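Local structure of glutathione peroxidase-like protein (Trypanosoma brucei, 3DWV) at residues S24-F29 / Y39-H44; S47-Y52 / F153-D158. The protein probably reduces hydroperoxides as a glutathione peroxidase-type enzyme that draws its electrons from tryparedoxin. The protein carries 1 engineered substitution. One frame throughout, in Å; residues are numbered along the deposited sequence.

Interaction 1 (S24-F29 / Y39-H44); sequences SSIFDF and YNLVQH
Phe27 lies against the Leu41-Val42 backbone, where two short 3-10 turns, 26-28 and 42-44, pack together ahead of strand 49-54 in a thioredoxin-like fold. CD1, CE1 and CZ of the ring make the contacts with the second segment. CE1 is 3.1 Å from Leu41 O, which sits at the ring edge near its plane, so a weakly polarised C-H faces the carbonyl oxygen. CD1 rests 3.5 Å from Val42 CA, and CZ reaches the carbonyl carbon of His44. Phe27 CG is anti to its own carbonyl carbon and beside the backbone N (chi1 -59°); from there the CD1-CE1 side of the ring comes up to the second segment. Leu41 answers from the other segment. Its CG is 3.9 Å from Phe27 CD1, and its CD2 lies 3.5 Å from Ile26 O. Ile26 backs the aromatic ring from its own segment: CG1 sits 3.8 Å above the ring plane, over the centre. The segments are held by apolar packing, side chain on side chain and ring on backbone, with the CE1 approach to Leu41 O as its polar part.

Hydrogen bonds inside each segment shape the two turns. Ser25 OG accepts from Phe27 N in an ST turn, and Asp28 OD2 accepts from Ser24 N. In the second segment Leu41 O, the atom at the Phe27 edge, also takes His44 N. Farther out, Ile26 and Phe29 touch Leu129 of helix 128-136, while Leu41 and His44 touch Leu83 of strand 81-86. The His44 imidazole has Gln43 CG over one face and Tyr39 CE2 at its edge. Its NE2 is hydrogen-bonded to Tyr39 OH at 2.7 Å.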
loop_
_atom_site.group_PDB
_atom_site.type_symbol
_atom_site.label_atom_id
_atom_site.label_comp_id
_atom_site.label_asym_id
_atom_site.label_seq_id
_atom_site.Cartn_x
_atom_site.Cartn_y
_atom_site.Cartn_z
ATOM N N SER A 24 -14.163 -2.049 -10.788
ATOM C CA SER A 24 -14.821 -0.880 -10.236
ATOM C C SER A 24 -14.495 -0.690 -8.749
ATOM O O SER A 24 -14.947 0.275 -8.137
ATOM C CB SER A 24 -16.342 -0.999 -10.396
ATOM O OG SER A 24 -16.845 -2.056 -9.583
ATOM N N SER A 25 -13.731 -1.646 -8.195
ATOM C CA SER A 25 -13.261 -1.489 -6.815
ATOM C C SER A 25 -12.084 -2.429 -6.547
ATOM O O SER A 25 -11.874 -3.340 -7.341
ATOM C CB SER A 25 -14.343 -1.738 -5.771
ATOM O OG SER A 25 -14.517 -3.084 -5.432
ATOM N N ILE A 26 -11.388 -2.215 -5.421
ATOM C CA ILE A 26 -10.283 -3.169 -5.134
ATOM C C ILE A 26 -10.770 -4.577 -4.896
ATOM O O ILE A 26 -10.033 -5.565 -4.955
ATOM C CB ILE A 26 -9.521 -2.694 -3.878
ATOM C CG1 ILE A 26 -10.383 -2.676 -2.603
ATOM C CG2 ILE A 26 -8.849 -1.352 -4.132
ATOM C CD1 ILE A 26 -9.564 -2.490 -1.344
ATOM N N PHE A 27 -12.043 -4.729 -4.559
ATOM C CA PHE A 27 -12.572 -6.040 -4.115
ATOM C C PHE A 27 -12.735 -6.973 -5.303
ATOM O O PHE A 27 -13.162 -8.126 -5.131
ATOM C CB PHE A 27 -13.905 -5.865 -3.355
ATOM C CG PHE A 27 -13.713 -4.969 -2.129
ATOM C CD1 PHE A 27 -12.864 -5.349 -1.110
ATOM C CD2 PHE A 27 -14.383 -3.764 -2.034
ATOM C CE1 PHE A 27 -12.683 -4.543 0.003
ATOM C CE2 PHE A 27 -14.225 -2.953 -0.926
ATOM C CZ PHE A 27 -13.373 -3.348 0.078
ATOM N N ASP A 28 -12.439 -6.474 -6.498
ATOM C CA ASP A 28 -12.449 -7.295 -7.702
ATOM C C ASP A 28 -11.141 -8.098 -7.855
ATOM O O ASP A 28 -11.034 -8.798 -8.867
ATOM C CB ASP A 28 -12.693 -6.444 -8.962
ATOM C CG ASP A 28 -14.101 -5.916 -9.128
ATOM O OD1 ASP A 28 -15.069 -6.645 -8.833
ATOM O OD2 ASP A 28 -14.259 -4.765 -9.600
ATOM N N PHE A 29 -10.190 -7.953 -6.923
ATOM C CA PHE A 29 -8.834 -8.455 -7.097
ATOM C C PHE A 29 -8.470 -9.511 -6.069
ATOM O O PHE A 29 -8.962 -9.452 -4.940
ATOM C CB PHE A 29 -7.825 -7.276 -7.075
ATOM C CG PHE A 29 -8.114 -6.279 -8.184
ATOM C CD1 PHE A 29 -7.517 -6.459 -9.426
ATOM C CD2 PHE A 29 -8.968 -5.184 -8.031
ATOM C CE1 PHE A 29 -7.766 -5.611 -10.488
ATOM C CE2 PHE A 29 -9.241 -4.312 -9.083
ATOM C CZ PHE A 29 -8.648 -4.535 -10.341
ATOM N N TYR A 39 -6.959 -14.223 1.063
ATOM C CA TYR A 39 -7.290 -13.239 2.113
ATOM C C TYR A 39 -8.644 -12.604 1.834
ATOM O O TYR A 39 -8.872 -12.119 0.728
ATOM C CB TYR A 39 -6.175 -12.197 2.218
ATOM C CG TYR A 39 -6.416 -11.122 3.249
ATOM C CD1 TYR A 39 -6.135 -11.347 4.600
ATOM C CD2 TYR A 39 -6.904 -9.869 2.885
ATOM C CE1 TYR A 39 -6.348 -10.361 5.546
ATOM C CE2 TYR A 39 -7.117 -8.893 3.843
ATOM C CZ TYR A 39 -6.842 -9.129 5.161
ATOM O OH TYR A 39 -7.062 -8.143 6.098
ATOM N N ASN A 40 -9.541 -12.629 2.817
ATOM C CA ASN A 40 -10.846 -11.985 2.758
ATOM C C ASN A 40 -10.715 -10.455 2.780
ATOM O O ASN A 40 -10.821 -9.810 3.820
ATOM C CB ASN A 40 -11.751 -12.452 3.908
ATOM C CG ASN A 40 -13.217 -12.120 3.703
ATOM O OD1 ASN A 40 -14.088 -12.466 4.507
ATOM N ND2 ASN A 40 -13.531 -11.460 2.599
ATOM N N LEU A 41 -10.487 -9.909 1.596
ATOM C CA LEU A 41 -10.340 -8.479 1.399
ATOM C C LEU A 41 -11.699 -7.801 1.544
ATOM O O LEU A 41 -11.896 -6.703 2.038
ATOM C CB LEU A 41 -9.762 -8.207 0.022
ATOM C CG LEU A 41 -9.306 -6.802 -0.344
ATOM C CD1 LEU A 41 -8.063 -6.456 0.464
ATOM C CD2 LEU A 41 -8.988 -6.681 -1.818
ATOM N N VAL A 42 -12.758 -8.487 1.075
ATOM C CA VAL A 42 -14.057 -7.811 1.141
ATOM C C VAL A 42 -14.505 -7.591 2.576
ATOM O O VAL A 42 -15.458 -6.799 2.838
ATOM C CB VAL A 42 -15.085 -8.628 0.341
ATOM C CG1 VAL A 42 -15.589 -9.759 1.214
ATOM C CG2 VAL A 42 -16.243 -7.759 -0.155
ATOM N N GLN A 43 -13.862 -8.224 3.566
ATOM C CA GLN A 43 -14.234 -7.957 4.967
ATOM C C GLN A 43 -14.125 -6.464 5.275
ATOM O O GLN A 43 -14.889 -5.936 6.085
ATOM C CB GLN A 43 -13.389 -8.753 5.949
ATOM C CG GLN A 43 -11.985 -8.218 6.235
ATOM C CD GLN A 43 -11.220 -9.149 7.154
ATOM O OE1 GLN A 43 -11.400 -9.167 8.381
ATOM N NE2 GLN A 43 -10.328 -9.973 6.584
ATOM N N HIS A 44 -13.200 -5.791 4.584
ATOM C CA HIS A 44 -12.953 -4.377 4.779
ATOM C C HIS A 44 -13.910 -3.477 4.033
ATOM O O HIS A 44 -13.820 -2.258 4.228
ATOM C CB HIS A 44 -11.488 -4.046 4.391
ATOM C CG HIS A 44 -10.523 -4.903 5.163
ATOM N ND1 HIS A 44 -10.433 -4.902 6.546
ATOM C CD2 HIS A 44 -9.619 -5.814 4.725
ATOM C CE1 HIS A 44 -9.496 -5.773 6.918
ATOM N NE2 HIS A 44 -8.988 -6.340 5.830
#

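Interaction 2 (S47-Y52 / F153-D158); sequences SPLLIY and FLIDRD
Strands 49-52 and 153-155 run antiparallel, 4.8 Å apart at closest approach, with 153° between their directions. Leu49-Ile155 and Ile51-Phe153 are hydrogen-bonded pairs, and each makes two bonds. The shortest is Ile51 N to Phe153 O, 2.8 Å. Leu50-Leu154 between them is a non-hydrogen-bonded pair, and Leu50 CA gives a CA-H...O contact to Phe153 O.

Leu49, Ile51, Phe153 and Ile155 share one face. Leu49 CG stands between its backbone N and carbonyl carbon (chi1 62°), and CD2 reaches Ile155 CB at 3.7 Å. Ile51 CD1 touches Ile155 CG1 from farther along the strand. Tyr130 and Met133 of helix 128-136 pack on Ile51 and Phe153. On the other face Leu50 CD2 meets Leu154 CB at 4.0 Å, and Lys177 of helix 171-181 touches Leu154.

Past the last bridge, water 1 lies 2.7 Å from Ser47 O and 3.1 Å from Asp156 O and links the two carbonyls. Asp156 OD1 accepts from Asp158 N in an Asx turn, and also from Val160 N. This pairing joins the two inner strands of the mixed sheet, the central layer of the thioredoxin-like three-layer sandwich.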
loop_
_atom_site.group_PDB
_atom_site.type_symbol
_atom_site.label_atom_id
_atom_site.label_comp_id
_atom_site.label_asym_id
_atom_site.label_seq_id
_atom_site.Cartn_x
_atom_site.Cartn_y
_atom_site.Cartn_z
ATOM N N SER A 47 -15.910 0.467 5.059
ATOM C CA SER A 47 -15.066 1.330 5.851
ATOM C C SER A 47 -13.856 1.684 4.999
ATOM O O SER A 47 -13.486 0.860 4.168
ATOM C CB SER A 47 -14.568 0.598 7.094
ATOM O OG SER A 47 -15.608 0.532 8.047
ATOM N N PRO A 48 -13.256 2.846 5.190
ATOM C CA PRO A 48 -12.081 3.181 4.373
ATOM C C PRO A 48 -10.864 2.388 4.805
ATOM O O PRO A 48 -10.853 1.756 5.865
ATOM C CB PRO A 48 -11.908 4.684 4.629
ATOM C CG PRO A 48 -12.538 4.936 5.965
ATOM C CD PRO A 48 -13.630 3.907 6.135
ATOM N N LEU A 49 -9.823 2.415 3.963
ATOM C CA LEU A 49 -8.599 1.744 4.321
ATOM C C LEU A 49 -7.445 2.418 3.569
ATOM O O LEU A 49 -7.670 3.165 2.615
ATOM C CB LEU A 49 -8.658 0.242 4.081
ATOM C CG LEU A 49 -8.863 -0.303 2.669
ATOM C CD1 LEU A 49 -8.231 -1.691 2.567
ATOM C CD2 LEU A 49 -10.335 -0.389 2.256
ATOM N N LEU A 50 -6.225 2.154 4.020
ATOM C CA LEU A 50 -5.026 2.646 3.378
ATOM C C LEU A 50 -4.171 1.453 2.940
ATOM O O LEU A 50 -3.968 0.606 3.820
ATOM C CB LEU A 50 -4.155 3.432 4.355
ATOM C CG LEU A 50 -4.141 4.939 4.345
ATOM C CD1 LEU A 50 -3.112 5.414 5.373
ATOM C CD2 LEU A 50 -3.880 5.522 2.967
ATOM N N ILE A 51 -3.738 1.459 1.676
ATOM C CA ILE A 51 -2.919 0.337 1.194
ATOM C C ILE A 51 -1.535 0.840 0.825
ATOM O O ILE A 51 -1.365 1.646 -0.094
ATOM C CB ILE A 51 -3.555 -0.394 0.010
ATOM C CG1 ILE A 51 -4.978 -0.885 0.360
ATOM C CG2 ILE A 51 -2.643 -1.530 -0.455
ATOM C CD1 ILE A 51 -5.659 -1.560 -0.850
ATOM N N TYR A 52 -0.579 0.331 1.620
ATOM C CA TYR A 52 0.814 0.627 1.385
ATOM C C TYR A 52 1.629 -0.473 0.706
ATOM O O TYR A 52 1.344 -1.646 1.005
ATOM C CB TYR A 52 1.477 0.834 2.739
ATOM C CG TYR A 52 1.180 2.089 3.511
ATOM C CD1 TYR A 52 0.076 2.215 4.331
ATOM C CD2 TYR A 52 2.063 3.173 3.422
ATOM C CE1 TYR A 52 -0.160 3.398 5.042
ATOM C CE2 TYR A 52 1.834 4.334 4.136
ATOM C CZ TYR A 52 0.726 4.453 4.936
ATOM O OH TYR A 52 0.502 5.615 5.649
ATOM N N PHE A 153 -2.313 4.190 -1.056
ATOM C CA PHE A 153 -3.557 4.558 -1.668
ATOM C C PHE A 153 -4.650 4.567 -0.600
ATOM O O PHE A 153 -4.815 3.595 0.131
ATOM C CB PHE A 153 -3.987 3.604 -2.783
ATOM C CG PHE A 153 -2.970 3.600 -3.936
ATOM C CD1 PHE A 153 -1.831 2.786 -3.881
ATOM C CD2 PHE A 153 -3.226 4.439 -5.027
ATOM C CE1 PHE A 153 -0.969 2.838 -4.965
ATOM C CE2 PHE A 153 -2.331 4.488 -6.085
ATOM C CZ PHE A 153 -1.193 3.703 -6.019
ATOM N N LEU A 154 -5.378 5.681 -0.530
ATOM C CA LEU A 154 -6.578 5.752 0.299
ATOM C C LEU A 154 -7.800 5.251 -0.486
ATOM O O LEU A 154 -8.050 5.706 -1.609
ATOM C CB LEU A 154 -6.818 7.169 0.760
ATOM C CG LEU A 154 -7.932 7.402 1.763
ATOM C CD1 LEU A 154 -7.763 6.699 3.100
ATOM C CD2 LEU A 154 -8.016 8.914 2.026
ATOM N N ILE A 155 -8.491 4.300 0.115
ATOM C CA ILE A 155 -9.616 3.604 -0.492
ATOM C C ILE A 155 -10.914 4.014 0.226
ATOM O O ILE A 155 -10.931 4.032 1.487
ATOM C CB ILE A 155 -9.403 2.095 -0.327
ATOM C CG1 ILE A 155 -7.991 1.628 -0.744
ATOM C CG2 ILE A 155 -10.526 1.355 -1.040
ATOM C CD1 ILE A 155 -7.577 1.996 -2.155
ATOM N N ASP A 156 -11.978 4.338 -0.488
ATOM C CA ASP A 156 -13.223 4.758 0.194
ATOM C C ASP A 156 -14.053 3.568 0.658
ATOM O O ASP A 156 -13.633 2.414 0.530
ATOM C CB ASP A 156 -13.966 5.767 -0.679
ATOM C CG ASP A 156 -14.649 5.209 -1.901
ATOM O OD1 ASP A 156 -14.743 3.972 -2.021
ATOM O OD2 ASP A 156 -15.125 5.962 -2.807
ATOM N N ARG A 157 -15.238 3.833 1.220
ATOM C CA ARG A 157 -16.202 2.886 1.722
ATOM C C ARG A 157 -16.663 1.867 0.678
ATOM O O ARG A 157 -17.061 0.763 1.098
ATOM C CB ARG A 157 -17.475 3.554 2.287
ATOM C CG ARG A 157 -17.288 4.835 3.075
ATOM C CD ARG A 157 -18.530 5.344 3.803
ATOM N NE ARG A 157 -18.653 6.781 3.986
ATOM C CZ ARG A 157 -18.948 7.539 5.028
ATOM N NH1 ARG A 157 -19.208 7.031 6.229
ATOM N NH2 ARG A 157 -18.999 8.879 4.926
ATOM N N ASP A 158 -16.613 2.203 -0.607
ATOM C CA ASP A 158 -16.974 1.385 -1.748
ATOM C C ASP A 158 -15.802 0.614 -2.377
ATOM O O ASP A 158 -15.982 -0.053 -3.413
ATOM C CB ASP A 158 -17.583 2.227 -2.880
ATOM C CG ASP A 158 -18.836 2.953 -2.462
ATOM O OD1 ASP A 158 -19.671 2.304 -1.799
ATOM O OD2 ASP A 158 -18.973 4.153 -2.786
HETATM O O HOH W 1 -13.944 -0.339 1.825
#

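From the N terminus, 24-29 and 39-44 come first, and interaction 1 closes a short loop with nine residues between them. The chain then enters 47-52. Its partner 153-158 follows only after 100 more residues, so interaction 2 closes a long loop that takes in helices 64-75, 100-103 and 128-136 and strand 81-86. The two loops follow in series and do not cross. They still meet in space: Ile26 CD1 of interaction 1 packs against Ile51 CD1 and Ile155 CG2, and Ser25 CB lies by Asp158 O. The N-terminal loop region is thus laid against the central sheet, on the same face as helix 128-136.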